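Local structure of TAF6 (Antonospora locustae, 4ATG) at residues L85-V96 / S110-Y121; V132-W140 / A153-V164. The protein is a subunit of the transcription factor TFIID and probably uses its HEAT-repeat C-terminal domain in forming the Taf6-Taf9 complex, which Taf5 modulates. All coordinates share one frame; numbering follows the deposited sequence.

Interaction 1. Residues L85-V96 / S110-Y121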
loop_
_atom_site.group_PDB
_atom_site.type_symbol
_atom_site.label_atom_id
_atom_site.label_comp_id
_atom_site.label_asym_id
_atom_site.label_seq_id
_atom_site.Cartn_x
_atom_site.Cartn_y
_atom_site.Cartn_z
ATOM N N LEU A 85 -0.083 11.834 0.563
ATOM C CA LEU A 85 -0.938 10.638 0.574
ATOM C C LEU A 85 -1.364 10.251 -0.836
ATOM O O LEU A 85 -1.546 9.069 -1.109
ATOM C CB LEU A 85 -2.177 10.859 1.453
ATOM C CG LEU A 85 -1.872 11.077 2.949
ATOM C CD1 LEU A 85 -3.108 11.479 3.667
ATOM C CD2 LEU A 85 -1.275 9.787 3.601
ATOM N N HIS A 86 -1.510 11.232 -1.728
ATOM C CA HIS A 86 -1.889 10.994 -3.126
ATOM C C HIS A 86 -0.828 10.217 -3.916
ATOM O O HIS A 86 -1.158 9.583 -4.919
ATOM C CB HIS A 86 -2.285 12.300 -3.829
ATOM C CG HIS A 86 -1.126 13.114 -4.311
ATOM N ND1 HIS A 86 -0.304 13.802 -3.427
ATOM C CD2 HIS A 86 -0.690 13.329 -5.571
ATOM C CE1 HIS A 86 0.594 14.423 -4.179
ATOM N NE2 HIS A 86 0.412 14.159 -5.476
ATOM N N GLN A 87 0.426 10.286 -3.484
ATOM C CA GLN A 87 1.558 9.526 -4.065
ATOM C C GLN A 87 1.775 8.174 -3.354
ATOM O O GLN A 87 2.108 7.171 -3.994
ATOM C CB GLN A 87 2.855 10.334 -3.967
ATOM C CG GLN A 87 2.842 11.638 -4.758
ATOM C CD GLN A 87 4.041 12.506 -4.456
ATOM O OE1 GLN A 87 4.869 12.208 -3.589
ATOM N NE2 GLN A 87 4.139 13.628 -5.139
ATOM N N ILE A 88 1.599 8.138 -2.037
ATOM C CA ILE A 88 1.770 6.885 -1.265
ATOM C C ILE A 88 0.691 5.853 -1.609
ATOM O O ILE A 88 0.993 4.663 -1.804
ATOM C CB ILE A 88 1.776 7.188 0.266
ATOM C CG1 ILE A 88 3.048 8.003 0.651
ATOM C CG2 ILE A 88 1.713 5.859 1.111
ATOM C CD1 ILE A 88 3.007 8.576 2.110
ATOM N N LEU A 89 -0.572 6.292 -1.620
ATOM C CA LEU A 89 -1.699 5.371 -1.825
ATOM C C LEU A 89 -1.606 4.532 -3.110
ATOM O O LEU A 89 -1.673 3.303 -2.983
ATOM C CB LEU A 89 -3.039 6.114 -1.718
ATOM C CG LEU A 89 -3.679 6.157 -0.346
ATOM C CD1 LEU A 89 -4.841 7.143 -0.351
ATOM C CD2 LEU A 89 -4.229 4.768 0.046
ATOM N N PRO A 90 -1.354 5.105 -4.314
ATOM C CA PRO A 90 -1.247 4.248 -5.509
ATOM C C PRO A 90 -0.052 3.289 -5.459
ATOM O O PRO A 90 -0.174 2.178 -5.948
ATOM C CB PRO A 90 -1.198 5.236 -6.682
ATOM C CG PRO A 90 -0.771 6.500 -6.116
ATOM C CD PRO A 90 -1.239 6.534 -4.682
ATOM N N SER A 91 1.041 3.665 -4.769
ATOM C CA SER A 91 2.219 2.800 -4.623
ATOM C C SER A 91 1.865 1.605 -3.703
ATOM O O SER A 91 2.184 0.466 -4.017
ATOM C CB SER A 91 3.383 3.586 -4.045
ATOM O OG SER A 91 4.535 2.768 -4.016
ATOM N N LEU A 92 1.177 1.870 -2.589
ATOM C CA LEU A 92 0.683 0.797 -1.736
ATOM C C LEU A 92 -0.314 -0.069 -2.493
ATOM O O LEU A 92 -0.263 -1.285 -2.369
ATOM C CB LEU A 92 0.003 1.370 -0.517
ATOM C CG LEU A 92 0.903 1.941 0.579
ATOM C CD1 LEU A 92 0.013 2.722 1.593
ATOM C CD2 LEU A 92 1.701 0.823 1.262
ATOM N N LEU A 93 -1.210 0.536 -3.276
ATOM C CA LEU A 93 -2.180 -0.248 -4.053
ATOM C C LEU A 93 -1.523 -1.142 -5.093
ATOM O O LEU A 93 -2.025 -2.243 -5.335
ATOM C CB LEU A 93 -3.257 0.644 -4.683
ATOM C CG LEU A 93 -4.235 1.279 -3.691
ATOM C CD1 LEU A 93 -5.048 2.331 -4.371
ATOM C CD2 LEU A 93 -5.180 0.226 -3.073
ATOM N N THR A 94 -0.364 -0.716 -5.661
ATOM C CA THR A 94 0.409 -1.558 -6.603
ATOM C C THR A 94 0.858 -2.845 -5.865
ATOM O O THR A 94 0.850 -3.920 -6.453
ATOM C CB THR A 94 1.597 -0.775 -7.138
ATOM O OG1 THR A 94 1.099 0.316 -7.918
ATOM C CG2 THR A 94 2.541 -1.625 -7.983
ATOM N N CYS A 95 1.232 -2.730 -4.581
ATOM C CA CYS A 95 1.631 -3.910 -3.787
ATOM C C CYS A 95 0.458 -4.809 -3.467
ATOM O O CYS A 95 0.654 -6.007 -3.266
ATOM C CB CYS A 95 2.365 -3.497 -2.520
ATOM S SG CYS A 95 3.937 -2.674 -2.833
ATOM N N VAL A 96 -0.757 -4.243 -3.409
ATOM C CA VAL A 96 -1.975 -5.036 -3.112
ATOM C C VAL A 96 -2.394 -5.824 -4.367
ATOM O O VAL A 96 -2.640 -7.030 -4.299
ATOM C CB VAL A 96 -3.160 -4.132 -2.635
ATOM C CG1 VAL A 96 -4.446 -4.940 -2.440
ATOM C CG2 VAL A 96 -2.815 -3.371 -1.349
ATOM N N SER A 110 0.487 -4.525 2.683
ATOM C CA SER A 110 0.215 -3.240 2.024
ATOM C C SER A 110 -1.245 -2.851 2.225
ATOM O O SER A 110 -1.524 -1.689 2.481
ATOM C CB SER A 110 0.525 -3.300 0.537
ATOM O OG SER A 110 0.277 -2.020 -0.027
ATOM N N ALA A 111 -2.188 -3.840 2.131
ATOM C CA ALA A 111 -3.630 -3.594 2.311
ATOM C C ALA A 111 -3.911 -3.026 3.712
ATOM O O ALA A 111 -4.768 -2.149 3.855
ATOM C CB ALA A 111 -4.424 -4.888 2.104
ATOM N N ASP A 112 -3.160 -3.497 4.737
ATOM C CA ASP A 112 -3.272 -3.015 6.110
ATOM C C ASP A 112 -2.922 -1.528 6.204
ATOM O O ASP A 112 -3.554 -0.786 6.968
ATOM C CB ASP A 112 -2.364 -3.817 7.025
ATOM C CG ASP A 112 -2.786 -5.271 7.177
ATOM O OD1 ASP A 112 -3.984 -5.575 6.937
ATOM O OD2 ASP A 112 -1.925 -6.100 7.548
ATOM N N ILE A 113 -1.922 -1.090 5.421
ATOM C CA ILE A 113 -1.522 0.330 5.425
ATOM C C ILE A 113 -2.537 1.146 4.676
ATOM O O ILE A 113 -2.877 2.252 5.119
ATOM C CB ILE A 113 -0.049 0.553 4.952
ATOM C CG1 ILE A 113 0.920 -0.407 5.738
ATOM C CG2 ILE A 113 0.371 2.051 5.166
ATOM C CD1 ILE A 113 0.856 -0.331 7.278
ATOM N N VAL A 114 -3.058 0.616 3.565
ATOM C CA VAL A 114 -4.146 1.309 2.843
ATOM C C VAL A 114 -5.325 1.521 3.801
ATOM O O VAL A 114 -5.952 2.585 3.775
ATOM C CB VAL A 114 -4.606 0.543 1.581
ATOM C CG1 VAL A 114 -5.897 1.137 0.985
ATOM C CG2 VAL A 114 -3.502 0.510 0.533
ATOM N N LYS A 115 -5.635 0.510 4.632
ATOM C CA LYS A 115 -6.738 0.621 5.604
ATOM C C LYS A 115 -6.457 1.725 6.625
ATOM O O LYS A 115 -7.337 2.512 6.940
ATOM C CB LYS A 115 -6.999 -0.709 6.321
ATOM C CG LYS A 115 -7.970 -0.547 7.518
ATOM C CD LYS A 115 -8.254 -1.848 8.241
ATOM C CE LYS A 115 -9.129 -1.629 9.472
ATOM N NZ LYS A 115 -10.329 -0.797 9.155
ATOM N N TYR A 116 -5.241 1.796 7.116
ATOM C CA TYR A 116 -4.865 2.830 8.091
ATOM C C TYR A 116 -5.093 4.222 7.484
ATOM O O TYR A 116 -5.616 5.114 8.164
ATOM C CB TYR A 116 -3.389 2.679 8.481
ATOM C CG TYR A 116 -2.979 3.680 9.537
ATOM C CD1 TYR A 116 -3.150 3.402 10.885
ATOM C CD2 TYR A 116 -2.489 4.941 9.183
ATOM C CE1 TYR A 116 -2.811 4.334 11.865
ATOM C CE2 TYR A 116 -2.124 5.873 10.159
ATOM C CZ TYR A 116 -2.306 5.567 11.498
ATOM O OH TYR A 116 -1.943 6.447 12.486
ATOM N N ILE A 117 -4.698 4.402 6.232
ATOM C CA ILE A 117 -4.869 5.701 5.539
ATOM C C ILE A 117 -6.349 5.978 5.362
ATOM O O ILE A 117 -6.811 7.074 5.663
ATOM C CB ILE A 117 -4.110 5.692 4.192
ATOM C CG1 ILE A 117 -2.584 5.618 4.432
ATOM C CG2 ILE A 117 -4.486 6.935 3.325
ATOM C CD1 ILE A 117 -1.735 5.351 3.117
ATOM N N TYR A 118 -7.089 4.966 4.899
ATOM C CA TYR A 118 -8.534 5.067 4.709
ATOM C C TYR A 118 -9.197 5.496 6.023
ATOM O O TYR A 118 -9.965 6.466 6.045
ATOM C CB TYR A 118 -9.092 3.716 4.219
ATOM C CG TYR A 118 -10.559 3.736 3.872
ATOM C CD1 TYR A 118 -10.983 4.002 2.570
ATOM C CD2 TYR A 118 -11.519 3.336 4.798
ATOM C CE1 TYR A 118 -12.335 3.941 2.221
ATOM C CE2 TYR A 118 -12.877 3.299 4.465
ATOM C CZ TYR A 118 -13.275 3.590 3.173
ATOM O OH TYR A 118 -14.608 3.533 2.837
ATOM N N ASP A 119 -8.922 4.775 7.104
ATOM C CA ASP A 119 -9.524 5.083 8.405
ATOM C C ASP A 119 -9.122 6.450 8.953
ATOM O O ASP A 119 -9.945 7.126 9.568
ATOM C CB ASP A 119 -9.155 4.007 9.428
ATOM C CG ASP A 119 -9.862 2.664 9.225
ATOM O OD1 ASP A 119 -10.879 2.634 8.524
ATOM O OD2 ASP A 119 -9.454 1.680 9.859
ATOM N N THR A 120 -7.868 6.840 8.757
ATOM C CA THR A 120 -7.358 8.090 9.330
ATOM C C THR A 120 -7.774 9.332 8.549
ATOM O O THR A 120 -8.006 10.392 9.152
ATOM C CB THR A 120 -5.823 7.988 9.470
ATOM O OG1 THR A 120 -5.514 6.834 10.251
ATOM C CG2 THR A 120 -5.176 9.230 10.129
ATOM N N TYR A 121 -7.752 9.236 7.217
ATOM C CA TYR A 121 -7.918 10.400 6.326
ATOM C C TYR A 121 -9.120 10.502 5.426
ATOM O O TYR A 121 -9.307 11.583 4.837
ATOM C CB TYR A 121 -6.643 10.504 5.448
ATOM C CG TYR A 121 -5.387 10.709 6.261
ATOM C CD1 TYR A 121 -5.096 11.944 6.832
ATOM C CD2 TYR A 121 -4.487 9.662 6.469
ATOM C CE1 TYR A 121 -3.935 12.140 7.578
ATOM C CE2 TYR A 121 -3.322 9.848 7.220
ATOM C CZ TYR A 121 -3.057 11.088 7.780
ATOM O OH TYR A 121 -1.918 11.290 8.535
#

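Interaction 2. Residues V132-W140 / A153-V164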
loop_
_atom_site.group_PDB
_atom_site.type_symbol
_atom_site.label_atom_id
_atom_site.label_comp_id
_atom_site.label_asym_id
_atom_site.label_seq_id
_atom_site.Cartn_x
_atom_site.Cartn_y
_atom_site.Cartn_z
ATOM N N VAL A 132 -9.857 4.909 -3.806
ATOM C CA VAL A 132 -9.439 3.611 -3.257
ATOM C C VAL A 132 -10.499 2.550 -3.601
ATOM O O VAL A 132 -10.145 1.511 -4.156
ATOM C CB VAL A 132 -9.144 3.689 -1.721
ATOM C CG1 VAL A 132 -9.003 2.295 -1.096
ATOM C CG2 VAL A 132 -7.885 4.517 -1.440
ATOM N N LEU A 133 -11.791 2.812 -3.314
ATOM C CA LEU A 133 -12.826 1.818 -3.596
ATOM C C LEU A 133 -12.946 1.496 -5.084
ATOM O O LEU A 133 -13.166 0.327 -5.441
ATOM C CB LEU A 133 -14.200 2.207 -3.021
ATOM C CG LEU A 133 -14.288 2.457 -1.514
ATOM C CD1 LEU A 133 -15.685 2.917 -1.136
ATOM C CD2 LEU A 133 -13.931 1.199 -0.713
ATOM N N LYS A 134 -12.797 2.525 -5.945
ATOM C CA LYS A 134 -12.908 2.365 -7.404
ATOM C C LYS A 134 -11.816 1.461 -7.948
ATOM O O LYS A 134 -12.121 0.547 -8.725
ATOM C CB LYS A 134 -12.928 3.730 -8.127
ATOM C CG LYS A 134 -13.223 3.622 -9.616
ATOM C CD LYS A 134 -13.161 4.980 -10.329
ATOM C CE LYS A 134 -13.715 4.843 -11.733
ATOM N NZ LYS A 134 -13.982 6.163 -12.363
ATOM N N THR A 135 -10.564 1.684 -7.512
ATOM C CA THR A 135 -9.412 0.883 -7.919
ATOM C C THR A 135 -9.620 -0.582 -7.498
ATOM O O THR A 135 -9.505 -1.478 -8.329
ATOM C CB THR A 135 -8.124 1.477 -7.330
ATOM O OG1 THR A 135 -7.953 2.788 -7.861
ATOM C CG2 THR A 135 -6.889 0.625 -7.620
ATOM N N LEU A 136 -9.924 -0.810 -6.219
ATOM C CA LEU A 136 -10.088 -2.167 -5.686
ATOM C C LEU A 136 -11.229 -2.953 -6.309
ATOM O O LEU A 136 -11.033 -4.112 -6.706
ATOM C CB LEU A 136 -10.238 -2.110 -4.162
ATOM C CG LEU A 136 -9.046 -1.553 -3.385
ATOM C CD1 LEU A 136 -9.431 -1.321 -1.937
ATOM C CD2 LEU A 136 -7.835 -2.473 -3.482
ATOM N N LYS A 137 -12.431 -2.356 -6.368
ATOM C CA LYS A 137 -13.592 -3.023 -6.948
ATOM C C LYS A 137 -13.297 -3.329 -8.426
ATOM O O LYS A 137 -13.682 -4.394 -8.915
ATOM C CB LYS A 137 -14.856 -2.148 -6.817
ATOM C CG LYS A 137 -16.142 -2.858 -7.228
ATOM C CD LYS A 137 -17.137 -1.930 -7.935
ATOM C CE LYS A 137 -16.907 -1.839 -9.429
ATOM N NZ LYS A 137 -18.010 -1.116 -10.114
ATOM N N GLY A 138 -12.589 -2.414 -9.096
ATOM C CA GLY A 138 -12.212 -2.580 -10.500
ATOM C C GLY A 138 -11.375 -3.815 -10.768
ATOM O O GLY A 138 -11.680 -4.574 -11.691
ATOM N N VAL A 139 -10.339 -4.038 -9.935
ATOM C CA VAL A 139 -9.394 -5.155 -10.009
ATOM C C VAL A 139 -10.089 -6.458 -9.636
ATOM O O VAL A 139 -9.974 -7.439 -10.374
ATOM C CB VAL A 139 -8.116 -4.887 -9.169
ATOM C CG1 VAL A 139 -7.209 -6.127 -9.105
ATOM C CG2 VAL A 139 -7.341 -3.680 -9.715
ATOM N N TRP A 140 -10.844 -6.458 -8.511
ATOM C CA TRP A 140 -11.588 -7.643 -8.058
ATOM C C TRP A 140 -12.545 -8.149 -9.156
ATOM O O TRP A 140 -12.555 -9.348 -9.472
ATOM C CB TRP A 140 -12.348 -7.322 -6.751
ATOM C CG TRP A 140 -13.276 -8.415 -6.291
ATOM C CD1 TRP A 140 -13.059 -9.763 -6.367
ATOM C CD2 TRP A 140 -14.572 -8.248 -5.699
ATOM N NE1 TRP A 140 -14.142 -10.446 -5.863
ATOM C CE2 TRP A 140 -15.094 -9.542 -5.461
ATOM C CE3 TRP A 140 -15.358 -7.126 -5.358
ATOM C CZ2 TRP A 140 -16.362 -9.749 -4.896
ATOM C CZ3 TRP A 140 -16.621 -7.336 -4.813
ATOM C CH2 TRP A 140 -17.103 -8.632 -4.572
ATOM N N ALA A 153 -7.094 -7.395 -3.999
ATOM C CA ALA A 153 -8.137 -6.358 -4.098
ATOM C C ALA A 153 -9.305 -6.651 -3.155
ATOM O O ALA A 153 -9.692 -5.769 -2.396
ATOM C CB ALA A 153 -8.627 -6.234 -5.525
ATOM N N LEU A 154 -9.819 -7.900 -3.152
ATOM C CA LEU A 154 -10.911 -8.288 -2.255
ATOM C C LEU A 154 -10.489 -8.250 -0.779
ATOM O O LEU A 154 -11.256 -7.764 0.054
ATOM C CB LEU A 154 -11.457 -9.690 -2.605
ATOM C CG LEU A 154 -12.672 -10.142 -1.757
ATOM C CD1 LEU A 154 -13.842 -9.130 -1.830
ATOM C CD2 LEU A 154 -13.126 -11.529 -2.153
ATOM N N TYR A 155 -9.284 -8.749 -0.456
ATOM C CA TYR A 155 -8.781 -8.722 0.924
ATOM C C TYR A 155 -8.782 -7.296 1.437
ATOM O O TYR A 155 -9.272 -7.056 2.534
ATOM C CB TYR A 155 -7.363 -9.306 1.031
ATOM C CG TYR A 155 -6.878 -9.309 2.461
ATOM C CD1 TYR A 155 -7.281 -10.302 3.349
ATOM C CD2 TYR A 155 -6.084 -8.275 2.951
ATOM C CE1 TYR A 155 -6.894 -10.278 4.685
ATOM C CE2 TYR A 155 -5.689 -8.240 4.294
ATOM C CZ TYR A 155 -6.096 -9.249 5.152
ATOM O OH TYR A 155 -5.711 -9.252 6.468
ATOM N N CYS A 156 -8.261 -6.348 0.635
ATOM C CA CYS A 156 -8.217 -4.941 1.041
ATOM C C CYS A 156 -9.617 -4.382 1.279
ATOM O O CYS A 156 -9.849 -3.815 2.344
ATOM C CB CYS A 156 -7.437 -4.092 0.045
ATOM S SG CYS A 156 -7.070 -2.427 0.646
ATOM N N LEU A 157 -10.566 -4.616 0.335
ATOM C CA LEU A 157 -11.950 -4.186 0.509
ATOM C C LEU A 157 -12.547 -4.742 1.797
ATOM O O LEU A 157 -13.216 -4.011 2.547
ATOM C CB LEU A 157 -12.811 -4.679 -0.666
ATOM C CG LEU A 157 -12.673 -3.883 -1.986
ATOM C CD1 LEU A 157 -13.385 -4.597 -3.124
ATOM C CD2 LEU A 157 -13.264 -2.464 -1.844
ATOM N N SER A 158 -12.284 -6.038 2.066
ATOM C CA SER A 158 -12.845 -6.761 3.210
ATOM C C SER A 158 -12.476 -6.173 4.576
ATOM O O SER A 158 -13.227 -6.346 5.543
ATOM C CB SER A 158 -12.451 -8.233 3.143
ATOM O OG SER A 158 -11.178 -8.497 3.715
ATOM N N ILE A 159 -11.306 -5.507 4.671
ATOM C CA ILE A 159 -10.870 -4.969 5.967
ATOM C C ILE A 159 -11.193 -3.462 6.158
ATOM O O ILE A 159 -10.999 -2.947 7.261
ATOM C CB ILE A 159 -9.362 -5.274 6.224
ATOM C CG1 ILE A 159 -8.465 -4.477 5.248
ATOM C CG2 ILE A 159 -9.081 -6.815 6.188
ATOM C CD1 ILE A 159 -6.954 -4.397 5.634
ATOM N N LEU A 160 -11.634 -2.750 5.106
ATOM C CA LEU A 160 -11.880 -1.292 5.232
ATOM C C LEU A 160 -12.937 -0.909 6.272
ATOM O O LEU A 160 -12.643 -0.132 7.184
ATOM C CB LEU A 160 -12.173 -0.638 3.878
ATOM C CG LEU A 160 -11.043 -0.727 2.852
ATOM C CD1 LEU A 160 -11.479 -0.195 1.484
ATOM C CD2 LEU A 160 -9.751 -0.056 3.380
ATOM N N SER A 161 -14.137 -1.485 6.158
ATOM C CA SER A 161 -15.266 -1.230 7.068
ATOM C C SER A 161 -16.410 -2.153 6.745
ATOM O O SER A 161 -16.489 -2.671 5.626
ATOM C CB SER A 161 -15.748 0.219 6.941
ATOM O OG SER A 161 -16.356 0.484 5.684
ATOM N N LYS A 162 -17.337 -2.329 7.716
ATOM C CA LYS A 162 -18.552 -3.121 7.525
ATOM C C LYS A 162 -19.407 -2.510 6.428
ATOM O O LYS A 162 -20.057 -3.255 5.697
ATOM C CB LYS A 162 -19.358 -3.209 8.831
ATOM C CG LYS A 162 -18.705 -4.086 9.889
ATOM C CD LYS A 162 -19.602 -4.231 11.122
ATOM C CE LYS A 162 -18.828 -4.042 12.404
ATOM N NZ LYS A 162 -19.694 -3.495 13.478
ATOM N N ASN A 163 -19.402 -1.166 6.292
ATOM C CA ASN A 163 -20.186 -0.512 5.241
ATOM C C ASN A 163 -19.649 -0.816 3.842
ATOM O O ASN A 163 -20.444 -0.952 2.921
ATOM C CB ASN A 163 -20.356 0.990 5.484
ATOM C CG ASN A 163 -21.387 1.621 4.568
ATOM O OD1 ASN A 163 -21.053 2.332 3.617
ATOM N ND2 ASN A 163 -22.661 1.327 4.796
ATOM N N VAL A 164 -18.318 -0.999 3.692
ATOM C CA VAL A 164 -17.721 -1.375 2.409
ATOM C C VAL A 164 -18.068 -2.856 2.129
ATOM O O VAL A 164 -18.439 -3.201 1.006
ATOM C CB VAL A 164 -16.192 -1.093 2.356
ATOM C CG1 VAL A 164 -15.553 -1.743 1.131
ATOM C CG2 VAL A 164 -15.894 0.413 2.382
#

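Interaction 1. Residues L85-V96 / S110-Y121
L92 and I117 meet tip to tip, the CD1 of L92 lying 3.5 Å from the CD1 of I117. The L92 side chain leaves its helix with CG opposite the carbonyl carbon (chi1 -75°), which turns both methyls to the partner helix: CD1 serves I117 and also the CG2 of I113, 3.7 Å away and approached nearly at a right angle, while CD2 lies beside I113 CB. I117 divides its work between two branches. Its CD1 takes the L92 methyl and the CG2 of I88, whereas CG2 packs 3.7 Å from the CD1 of L89, the two side chains sliding past each other in opposite directions. This is knobs-into-holes packing: L92 fits among S110, I113, V114 and I117, and I117 returns the fit among L85, I88, L89 and L92. The axes of these roughly antiparallel helices, 8.6 Å apart at closest approach and 147° apart in direction, illustrate helix pairing within a HEAT repeat domain. V114 is another knob, its CG2 3.8 Å from L92 CB and also touching L93 CD2; its side chain further touches C156 of helix 147-160. At one end L85 crosses Y121 about perpendicularly, and L85 CD1 makes a CH-pi contact 3.6 Å from the Y121 ring centroid. T120 CG2 lies over the opposite face of that ring, nearer its rim, so the tyrosine is sandwiched between two methyls. At the other end, S110 has two conformers; its very short approach to L92 O in one of them is a doubtful hydrogen bond.

Interaction 2. Residues V132-W140 / A153-V164
The indole of W140 and the side chain of L154 cross at a slant, with L154 CD1 over the centre of the six-membered ring, 3.9 Å from its centroid and 13° off the ring normal, a CH-pi contact. Having CG of W140 opposite the backbone N (chi1 173°) swings the indole beside helix 153-160 and presents this face to the leucine. L154 CD2 runs along to NE1, 4.0 Å off, and L157 CD1 comes obliquely to CE3 at 3.9 Å, its side chain about perpendicular to that of the tryptophan. A stack with the Y176 ring adds a partner from helix 162-179. Replacing this indole by an alanine is likely to leave L154 and L157 without their aromatic surface, deprive Y176 of its stacking mate and open a gap between the helices. Further along, L136 is a knob in a hole made by A153, C156, L157 and L160: its CD1 lies 3.7 Å from C156 SG, and its CB rests against L157 CG. A153 lets the backbones come close, its CB only 3.4 Å from L136 O, while the segment axes, 137° apart in direction, diverge toward the other end. There, L133 CD2 makes the contact, sliding past L160 to lie 3.6 Å from its CD1 and meeting V164 CG2 tip to tip at 3.7 Å, so that the contact spans helix 147-160 and the start of the next helix of this HEAT repeat domain. With no hydrogen bond joining the two segments, the contact rests on buried apolar packing and one CH-pi contact, which probably draw on close fit and exclusion of water rather than on directional polar bonds.

Overall arrangement
Interactions 1 and 2 come in series along the chain, the first joining helices 85-97 and 104-121, the second joining helix 128-140 to helix 147-160 and the start of helix 162-179. Their centres lie about 12 Å apart, and interaction 1 is much nearer the middle of the chain. The two helix pairs pack directly on each other: L93 touches L136, A111 touches C156, and K115 NZ donates a hydrogen bond to I159 O, while Y118 meets V164. Two antiparallel pairs laid side by side in this way illustrate how an alpha-solenoid is extended, with largely apolar packing, plus the K115 bond, joining one pair to the next in this part of the TAF6 HEAT repeat domain.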